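Local coordinates for protein beta-Lactamase/D-Alanine Carboxypeptidase (Pseudomonas syringae pv. tomato, PDB 5EVI) that probably hydrolyses beta-lactam antibiotics to substituted beta-amino acids as a class C beta-lactamase, at residues 275-280 with 312-317; 286-291 with 348-353; 337-342 with 354-359. One frame throughout, in Å; residues are numbered along the deposited sequence.

Overall arrangement
All three contacts build one unit: the large antiparallel sheet and the helices packed on one of its faces. Contact 1 joins strands 276-278 and 315-321, contact 2 pairs helices 284-290 and 349-363, and contact 3 lays the second of these helices on strand 337-343. Along the chain contact 1 crosses contact 2, which crosses contact 3, while contact 1 closes before contact 3 opens. The centres of contacts 2 and 3 lie about 12 Å apart, and each is about 14 Å from that of contact 1. L287 of contact 2 touches Y278 and W315 of contact 1 and Y357 of contact 3, making sheet and helix layer one continuous core.

Contact 1. Residues 275-280 with 312-317; sequences WEQYPT and PTAWVN
Y278 turns the edge of its ring to the amide of N317, the two planes 89° apart and CE2 of Y278 3.7 Å from OD1 of N317. The amide stands there because N317 CG sits between the backbone N and the carbonyl carbon (chi1 71°). A water bridges this face: it donates to N317 OD1 and E276 OE1 and accepts from Y278 OH. An amide suits N317, since OD1 takes the water while ND2 reaches Y328 OH, as W315 NE1 does; E276 OE2 forms a salt bridge with R152.

The strands are antiparallel neighbours inside the sheet of the class C beta-lactamase fold, and strand 315-321 runs on into what is probably the family's KTG motif. N317 N donates to E276 O at 2.8 Å, almost straight (176°); the two bonds of the Y278-W315 pair are more bent, with Y278 N lying above the plane of the W315 carbonyl.

On the other face the two methyls of V316 let it meet two partners: CG2 lies 3.8 Å from CB of Q277, whose side chain runs alongside, while CG1 meets CE3 of W275 at 3.7 Å. That indole crosses the valine at about a right angle and stacks edge-to-face with F331.

Contact 2. Residues 286-291 with 348-353; sequences VLLAGN and PNEERV
N291 OD1, which takes a weak hydrogen bond from N317 ND2, faces V353 across the contact, 3.4 Å from CG2 of that valine. N291 OD1 also stands only 2.9 Å from L287 O; two acceptors this close probably repel mildly, and the donor from N317 would help to offset the cost. A short amide suits N291, just after the helical residues, because its oxygen can take the N-H of N317 while CB and CG, the latter anti to the carbonyl carbon (chi1 -74°), pack on V353.

V353 is the hub of the apolar part and spreads its two methyls over different partners. While CG2 meets the amide of N291, CG1, anti to the backbone N (chi1 172°), lies 3.8 Å from CB of L287.

The two segments form a roughly antiparallel helix pair, their axes 9.3 Å apart at 146°. They probably correspond to helices which in class C enzymes border the active site on the side of the substrate's R2 group. P348 occupies the N-cap position of the second helix. N349 follows it, and its CB packs 3.3 Å from N291 O. A sulfate ion, probably from the crystallisation liquor, lies about 4 Å from the N349 side chain and may mark an anion site; the matching asparagine of relatives probably lies near a substrate carboxylate.

L288 covers the more exposed flank. Its methyl CD2 rests 3.4 Å from E350 O and 3.8 Å from CB of V353, and touches the aliphatic CB and CG of E350; a leucine is long enough to bridge the gap between the helices. R352, on the same helix as V353, hydrogen-bonds Y347 O, G327 O and S321 OG.

Contact 3. Residues 337-342 with 354-359; sequences LGIVIL and KLAYRI
Strand 337-342 and helix 354-359 run in roughly opposite directions, their axes 9.4 Å apart at 142°, and come nearest where I339 faces A356, with 6.9 Å between their CA atoms. The extended backbone sends I339 and I341, two positions apart, to the same face. The helix answers with L355, A356 and I359, which its winding gathers on one flank.

A356 lies where the two backbones approach most closely, a place suited to a residue with a single methyl. Its CB is met by CG2 of I339 at 3.8 Å and by CD1 of I341 at 3.9 Å. The longer arm of I339 goes elsewhere: with CG1 anti to the backbone N (chi1 -169°), CD1 extends to CG2 of I359, 3.7 Å away, and the two isoleucines cross at about a right angle. I341 has CG1 anti to its carbonyl carbon instead (chi1 -53°), and its CD1 fits among L355, A356 and I359, closest to L355 CD2 at 3.6 Å.

This is the C-terminal helix packing on the antiparallel sheet, in the helix-sheet-helix layering of the penicillin-recognising fold. V340 points to the other face of the sheet, where helix 232-243 covers it, and strand 31-38 supplies L32 and I34 beside I341 and I36 beside I359. R358 of the helix forms a salt bridge with E19.

The five touching side chains are purely aliphatic and buried, so the helix is held on the strand by shape and by the exclusion of water, with directional bonding left to the backbones of the sheet and helix themselves.

Contact 1. Residues 275-280 with 312-317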
loop_
_atom_site.group_PDB
_atom_site.type_symbol
_atom_site.label_atom_id
_atom_site.label_comp_id
_atom_site.label_asym_id
_atom_site.label_seq_id
_atom_site.Cartn_x
_atom_site.Cartn_y
_atom_site.Cartn_z
ATOM N N TRP D 275 1.249 -5.364 -3.106
ATOM C CA TRP D 275 1.273 -6.228 -1.918
ATOM C C TRP D 275 2.542 -7.106 -1.856
ATOM O O TRP D 275 3.150 -7.438 -2.881
ATOM C CB TRP D 275 0.037 -7.130 -1.830
ATOM C CG TRP D 275 -1.277 -6.447 -1.675
ATOM C CD1 TRP D 275 -2.274 -6.362 -2.604
ATOM C CD2 TRP D 275 -1.769 -5.802 -0.505
ATOM N NE1 TRP D 275 -3.355 -5.685 -2.083
ATOM C CE2 TRP D 275 -3.072 -5.340 -0.792
ATOM C CE3 TRP D 275 -1.240 -5.581 0.777
ATOM C CZ2 TRP D 275 -3.854 -4.668 0.151
ATOM C CZ3 TRP D 275 -2.022 -4.903 1.708
ATOM C CH2 TRP D 275 -3.296 -4.437 1.381
ATOM N N GLU D 276 2.943 -7.425 -0.629
ATOM C CA GLU D 276 4.016 -8.356 -0.320
ATOM C C GLU D 276 3.458 -9.409 0.616
ATOM O O GLU D 276 2.631 -9.078 1.485
ATOM C CB GLU D 276 5.173 -7.596 0.347
ATOM C CG GLU D 276 5.661 -6.453 -0.536
ATOM C CD GLU D 276 6.871 -5.701 -0.016
ATOM O OE1 GLU D 276 7.429 -6.043 1.058
ATOM O OE2 GLU D 276 7.257 -4.729 -0.703
ATOM N N GLN D 277 3.880 -10.670 0.449
ATOM C CA GLN D 277 3.335 -11.758 1.287
ATOM C C GLN D 277 4.355 -12.805 1.676
ATOM O O GLN D 277 5.430 -12.912 1.080
ATOM C CB GLN D 277 2.139 -12.448 0.600
ATOM C CG GLN D 277 2.516 -13.357 -0.564
ATOM C CD GLN D 277 1.338 -13.962 -1.317
ATOM O OE1 GLN D 277 1.341 -15.172 -1.653
ATOM N NE2 GLN D 277 0.369 -13.144 -1.642
ATOM N N TYR D 278 3.977 -13.604 2.667
ATOM C CA TYR D 278 4.848 -14.622 3.247
ATOM C C TYR D 278 4.030 -15.899 3.428
ATOM O O TYR D 278 2.943 -15.861 4.011
ATOM C CB TYR D 278 5.421 -14.150 4.589
ATOM C CG TYR D 278 6.158 -12.834 4.480
ATOM C CD1 TYR D 278 7.526 -12.801 4.263
ATOM C CD2 TYR D 278 5.475 -11.606 4.561
ATOM C CE1 TYR D 278 8.211 -11.603 4.137
ATOM C CE2 TYR D 278 6.148 -10.401 4.420
ATOM C CZ TYR D 278 7.520 -10.400 4.211
ATOM O OH TYR D 278 8.216 -9.217 4.063
ATOM N N PRO D 279 4.548 -17.030 2.925
ATOM C CA PRO D 279 3.803 -18.265 3.039
ATOM C C PRO D 279 3.844 -18.859 4.444
ATOM O O PRO D 279 4.833 -18.726 5.159
ATOM C CB PRO D 279 4.499 -19.191 2.037
ATOM C CG PRO D 279 5.909 -18.716 2.030
ATOM C CD PRO D 279 5.800 -17.219 2.160
ATOM N N THR D 280 2.747 -19.501 4.813
ATOM C CA THR D 280 2.646 -20.259 6.057
ATOM C C THR D 280 3.694 -21.387 6.037
ATOM O O THR D 280 4.013 -21.906 4.955
ATOM C CB THR D 280 1.222 -20.859 6.184
ATOM O OG1 THR D 280 0.990 -21.339 7.511
ATOM C CG2 THR D 280 1.002 -22.004 5.185
ATOM N N PRO D 312 -4.625 -18.136 0.191
ATOM C CA PRO D 312 -5.417 -17.791 1.383
ATOM C C PRO D 312 -4.699 -17.850 2.738
ATOM O O PRO D 312 -5.108 -17.148 3.682
ATOM C CB PRO D 312 -6.553 -18.826 1.347
ATOM C CG PRO D 312 -6.718 -19.143 -0.086
ATOM C CD PRO D 312 -5.314 -19.161 -0.618
ATOM N N THR D 313 -3.679 -18.688 2.851
ATOM C CA THR D 313 -2.974 -18.893 4.118
ATOM C C THR D 313 -1.802 -17.911 4.334
ATOM O O THR D 313 -1.200 -17.920 5.403
ATOM C CB THR D 313 -2.422 -20.335 4.199
ATOM O OG1 THR D 313 -1.671 -20.617 3.012
ATOM C CG2 THR D 313 -3.538 -21.338 4.336
ATOM N N ALA D 314 -1.480 -17.076 3.336
ATOM C CA ALA D 314 -0.272 -16.235 3.384
ATOM C C ALA D 314 -0.524 -14.946 4.138
ATOM O O ALA D 314 -1.560 -14.317 3.948
ATOM C CB ALA D 314 0.207 -15.892 1.981
ATOM N N TRP D 315 0.455 -14.543 4.938
ATOM C CA TRP D 315 0.482 -13.218 5.567
ATOM C C TRP D 315 0.778 -12.138 4.520
ATOM O O TRP D 315 1.916 -11.972 4.085
ATOM C CB TRP D 315 1.534 -13.203 6.681
ATOM C CG TRP D 315 1.664 -11.933 7.450
ATOM C CD1 TRP D 315 2.306 -10.779 7.066
ATOM C CD2 TRP D 315 1.201 -11.705 8.785
ATOM N NE1 TRP D 315 2.236 -9.847 8.069
ATOM C CE2 TRP D 315 1.563 -10.387 9.137
ATOM C CE3 TRP D 315 0.487 -12.482 9.706
ATOM C CZ2 TRP D 315 1.234 -9.822 10.377
ATOM C CZ3 TRP D 315 0.152 -11.922 10.948
ATOM C CH2 TRP D 315 0.530 -10.602 11.272
ATOM N N VAL D 316 -0.250 -11.400 4.127
ATOM C CA VAL D 316 -0.114 -10.366 3.116
ATOM C C VAL D 316 -0.061 -9.029 3.832
ATOM O O VAL D 316 -0.931 -8.720 4.664
ATOM C CB VAL D 316 -1.286 -10.365 2.123
ATOM C CG1 VAL D 316 -1.063 -9.309 1.029
ATOM C CG2 VAL D 316 -1.488 -11.758 1.541
ATOM N N ASN D 317 0.957 -8.236 3.513
ATOM C CA ASN D 317 1.145 -6.966 4.189
ATOM C C ASN D 317 1.654 -5.839 3.304
ATOM O O ASN D 317 2.145 -6.073 2.208
ATOM C CB ASN D 317 2.038 -7.132 5.442
ATOM C CG ASN D 317 3.499 -7.408 5.121
ATOM O OD1 ASN D 317 3.908 -7.547 3.962
ATOM N ND2 ASN D 317 4.306 -7.451 6.159
HETATM O O HOH W 1 6.734 -7.104 3.508
HETATM O O HOH W 2 0.829 -19.772 2.828
#

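Contact 2. Residues 286-291 with 348-353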
loop_
_atom_site.group_PDB
_atom_site.type_symbol
_atom_site.label_atom_id
_atom_site.label_comp_id
_atom_site.label_asym_id
_atom_site.label_seq_id
_atom_site.Cartn_x
_atom_site.Cartn_y
_atom_site.Cartn_z
ATOM N N VAL D 286 11.298 -13.580 9.912
ATOM C CA VAL D 286 11.194 -13.489 8.457
ATOM C C VAL D 286 10.392 -12.241 8.055
ATOM O O VAL D 286 10.765 -11.562 7.111
ATOM C CB VAL D 286 10.534 -14.755 7.831
ATOM C CG1 VAL D 286 10.391 -14.597 6.328
ATOM C CG2 VAL D 286 11.321 -16.028 8.163
ATOM N N LEU D 287 9.291 -11.957 8.766
ATOM C CA LEU D 287 8.479 -10.760 8.485
ATOM C C LEU D 287 9.316 -9.505 8.726
ATOM O O LEU D 287 9.265 -8.542 7.951
ATOM C CB LEU D 287 7.234 -10.701 9.375
ATOM C CG LEU D 287 6.197 -11.816 9.323
ATOM C CD1 LEU D 287 5.032 -11.432 10.220
ATOM C CD2 LEU D 287 5.714 -12.082 7.904
ATOM N N LEU D 288 10.089 -9.521 9.804
ATOM C CA LEU D 288 10.936 -8.390 10.130
ATOM C C LEU D 288 12.009 -8.185 9.055
ATOM O O LEU D 288 12.163 -7.072 8.559
ATOM C CB LEU D 288 11.553 -8.545 11.521
ATOM C CG LEU D 288 10.542 -8.461 12.658
ATOM C CD1 LEU D 288 11.218 -8.867 13.951
ATOM C CD2 LEU D 288 9.924 -7.068 12.773
ATOM N N ALA D 289 12.688 -9.260 8.653
ATOM C CA ALA D 289 13.732 -9.168 7.630
ATOM C C ALA D 289 13.160 -8.655 6.326
ATOM O O ALA D 289 13.765 -7.809 5.659
ATOM C CB ALA D 289 14.408 -10.518 7.404
ATOM N N GLY D 290 11.977 -9.162 5.979
ATOM C CA GLY D 290 11.309 -8.778 4.767
ATOM C C GLY D 290 10.840 -7.337 4.722
ATOM O O GLY D 290 10.696 -6.783 3.645
ATOM N N ASN D 291 10.594 -6.750 5.887
ATOM C CA ASN D 291 10.159 -5.349 6.026
ATOM C C ASN D 291 11.256 -4.367 6.452
ATOM O O ASN D 291 10.975 -3.197 6.707
ATOM C CB ASN D 291 9.010 -5.295 7.037
ATOM C CG ASN D 291 7.713 -5.832 6.480
ATOM O OD1 ASN D 291 7.117 -6.761 7.039
ATOM N ND2 ASN D 291 7.249 -5.242 5.380
ATOM N N PRO D 348 9.984 2.973 13.356
ATOM C CA PRO D 348 10.629 1.892 12.589
ATOM C C PRO D 348 9.673 0.766 12.153
ATOM O O PRO D 348 8.801 0.375 12.919
ATOM C CB PRO D 348 11.706 1.373 13.548
ATOM C CG PRO D 348 11.989 2.538 14.453
ATOM C CD PRO D 348 10.662 3.189 14.651
ATOM N N ASN D 349 9.838 0.284 10.918
ATOM C CA ASN D 349 9.052 -0.844 10.371
ATOM C C ASN D 349 8.978 -2.062 11.291
ATOM O O ASN D 349 7.968 -2.768 11.282
ATOM C CB ASN D 349 9.642 -1.343 9.023
ATOM C CG ASN D 349 9.228 -0.499 7.827
ATOM O OD1 ASN D 349 9.569 -0.827 6.674
ATOM N ND2 ASN D 349 8.501 0.586 8.074
ATOM N N GLU D 350 10.048 -2.312 12.053
ATOM C CA GLU D 350 10.153 -3.513 12.892
ATOM C C GLU D 350 9.167 -3.449 14.059
ATOM O O GLU D 350 8.553 -4.459 14.410
ATOM C CB GLU D 350 11.580 -3.711 13.425
ATOM C CG GLU D 350 12.612 -4.141 12.377
ATOM C CD GLU D 350 13.018 -3.030 11.408
ATOM O OE1 GLU D 350 12.730 -1.833 11.696
ATOM O OE2 GLU D 350 13.620 -3.358 10.353
ATOM N N GLU D 351 9.006 -2.259 14.636
ATOM C CA GLU D 351 8.031 -2.052 15.718
ATOM C C GLU D 351 6.580 -2.234 15.249
ATOM O O GLU D 351 5.720 -2.646 16.026
ATOM C CB GLU D 351 8.204 -0.673 16.371
ATOM C CG GLU D 351 9.375 -0.547 17.343
ATOM C CD GLU D 351 9.195 -1.358 18.621
ATOM O OE1 GLU D 351 9.539 -2.563 18.611
ATOM O OE2 GLU D 351 8.711 -0.803 19.636
ATOM N N ARG D 352 6.317 -1.912 13.986
ATOM C CA ARG D 352 4.966 -2.019 13.403
ATOM C C ARG D 352 4.574 -3.467 13.246
ATOM O O ARG D 352 3.498 -3.903 13.644
ATOM C CB ARG D 352 4.906 -1.341 12.025
ATOM C CG ARG D 352 5.402 0.092 12.024
ATOM C CD ARG D 352 5.184 0.784 10.706
ATOM N NE ARG D 352 6.012 1.989 10.621
ATOM C CZ ARG D 352 6.019 2.817 9.591
ATOM N NH1 ARG D 352 5.194 2.605 8.566
ATOM N NH2 ARG D 352 6.835 3.869 9.596
ATOM N N VAL D 353 5.488 -4.208 12.632
ATOM C CA VAL D 353 5.317 -5.628 12.411
ATOM C C VAL D 353 5.177 -6.399 13.737
ATOM O O VAL D 353 4.268 -7.217 13.874
ATOM C CB VAL D 353 6.484 -6.172 11.561
ATOM C CG1 VAL D 353 6.454 -7.690 11.473
ATOM C CG2 VAL D 353 6.432 -5.563 10.159
#

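Contact 3. Residues 337-342 with 354-359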
loop_
_atom_site.group_PDB
_atom_site.type_symbol
_atom_site.label_atom_id
_atom_site.label_comp_id
_atom_site.label_asym_id
_atom_site.label_seq_id
_atom_site.Cartn_x
_atom_site.Cartn_y
_atom_site.Cartn_z
ATOM N N LEU D 337 -8.675 -12.756 9.177
ATOM C CA LEU D 337 -7.993 -12.120 10.306
ATOM C C LEU D 337 -7.110 -11.006 9.738
ATOM O O LEU D 337 -6.187 -11.287 8.982
ATOM C CB LEU D 337 -7.167 -13.181 11.047
ATOM C CG LEU D 337 -6.261 -12.831 12.234
ATOM C CD1 LEU D 337 -7.086 -12.378 13.425
ATOM C CD2 LEU D 337 -5.400 -14.022 12.633
ATOM N N GLY D 338 -7.412 -9.751 10.068
ATOM C CA GLY D 338 -6.718 -8.599 9.463
ATOM C C GLY D 338 -6.534 -7.455 10.435
ATOM O O GLY D 338 -7.338 -7.292 11.349
ATOM N N ILE D 339 -5.480 -6.661 10.235
ATOM C CA ILE D 339 -5.175 -5.526 11.121
ATOM C C ILE D 339 -4.704 -4.310 10.325
ATOM O O ILE D 339 -4.068 -4.434 9.280
ATOM C CB ILE D 339 -4.128 -5.899 12.199
ATOM C CG1 ILE D 339 -4.023 -4.801 13.277
ATOM C CG2 ILE D 339 -2.776 -6.183 11.562
ATOM C CD1 ILE D 339 -3.226 -5.188 14.510
ATOM N N VAL D 340 -5.042 -3.137 10.834
ATOM C CA VAL D 340 -4.505 -1.884 10.352
ATOM C C VAL D 340 -4.069 -1.086 11.563
ATOM O O VAL D 340 -4.832 -0.947 12.522
ATOM C CB VAL D 340 -5.557 -1.102 9.562
ATOM C CG1 VAL D 340 -5.045 0.289 9.197
ATOM C CG2 VAL D 340 -5.946 -1.893 8.323
ATOM N N ILE D 341 -2.846 -0.569 11.510
ATOM C CA ILE D 341 -2.307 0.279 12.563
ATOM C C ILE D 341 -1.766 1.549 11.914
ATOM O O ILE D 341 -0.754 1.505 11.219
ATOM C CB ILE D 341 -1.199 -0.426 13.381
ATOM C CG1 ILE D 341 -1.715 -1.783 13.904
ATOM C CG2 ILE D 341 -0.731 0.486 14.519
ATOM C CD1 ILE D 341 -0.773 -2.528 14.827
ATOM N N LEU D 342 -2.446 2.663 12.174
ATOM C CA LEU D 342 -2.094 3.966 11.637
ATOM C C LEU D 342 -1.599 4.864 12.757
ATOM O O LEU D 342 -2.287 5.037 13.763
ATOM C CB LEU D 342 -3.313 4.601 10.976
ATOM C CG LEU D 342 -3.926 3.800 9.821
ATOM C CD1 LEU D 342 -5.166 4.492 9.282
ATOM C CD2 LEU D 342 -2.908 3.573 8.708
ATOM N N LYS D 354 6.074 -6.132 14.690
ATOM C CA LYS D 354 6.052 -6.810 16.012
ATOM C C LYS D 354 4.741 -6.531 16.734
ATOM O O LYS D 354 4.091 -7.446 17.244
ATOM C CB LYS D 354 7.226 -6.393 16.905
ATOM C CG LYS D 354 8.534 -7.119 16.621
ATOM C CD LYS D 354 9.560 -6.942 17.737
ATOM C CE LYS D 354 10.217 -5.567 17.727
ATOM N NZ LYS D 354 11.707 -5.682 17.831
ATOM N N LEU D 355 4.348 -5.257 16.757
ATOM C CA LEU D 355 3.057 -4.867 17.318
ATOM C C LEU D 355 1.883 -5.628 16.695
ATOM O O LEU D 355 1.081 -6.217 17.421
ATOM C CB LEU D 355 2.841 -3.345 17.196
ATOM C CG LEU D 355 1.471 -2.866 17.688
ATOM C CD1 LEU D 355 1.289 -3.271 19.148
ATOM C CD2 LEU D 355 1.286 -1.368 17.497
ATOM N N ALA D 356 1.753 -5.581 15.370
ATOM C CA ALA D 356 0.637 -6.241 14.692
ATOM C C ALA D 356 0.718 -7.766 14.886
ATOM O O ALA D 356 -0.293 -8.388 15.180
ATOM C CB ALA D 356 0.577 -5.852 13.217
ATOM N N TYR D 357 1.921 -8.346 14.796
ATOM C CA TYR D 357 2.089 -9.788 15.070
ATOM C C TYR D 357 1.579 -10.161 16.486
ATOM O O TYR D 357 0.826 -11.135 16.643
ATOM C CB TYR D 357 3.533 -10.248 14.882
ATOM C CG TYR D 357 3.698 -11.761 14.897
ATOM C CD1 TYR D 357 3.802 -12.479 13.704
ATOM C CD2 TYR D 357 3.740 -12.482 16.102
ATOM C CE1 TYR D 357 3.958 -13.849 13.705
ATOM C CE2 TYR D 357 3.887 -13.862 16.108
ATOM C CZ TYR D 357 3.996 -14.537 14.913
ATOM O OH TYR D 357 4.143 -15.904 14.927
ATOM N N ARG D 358 1.934 -9.367 17.494
ATOM C CA ARG D 358 1.541 -9.677 18.880
ATOM C C ARG D 358 0.037 -9.524 19.079
ATOM O O ARG D 358 -0.627 -10.408 19.663
ATOM C CB ARG D 358 2.307 -8.805 19.888
ATOM C CG ARG D 358 3.722 -9.296 20.156
ATOM C CD ARG D 358 4.750 -8.181 20.238
ATOM N NE ARG D 358 4.810 -7.514 21.534
ATOM C CZ ARG D 358 5.837 -7.544 22.400
ATOM N NH1 ARG D 358 5.727 -6.864 23.538
ATOM N NH2 ARG D 358 6.959 -8.244 22.174
ATOM N N ILE D 359 -0.498 -8.407 18.603
ATOM C CA ILE D 359 -1.943 -8.156 18.676
ATOM C C ILE D 359 -2.762 -9.257 17.990
ATOM O O ILE D 359 -3.751 -9.738 18.568
ATOM C CB ILE D 359 -2.322 -6.775 18.098
ATOM C CG1 ILE D 359 -1.809 -5.656 19.014
ATOM C CG2 ILE D 359 -3.823 -6.684 17.893
ATOM C CD1 ILE D 359 -1.965 -4.259 18.429
#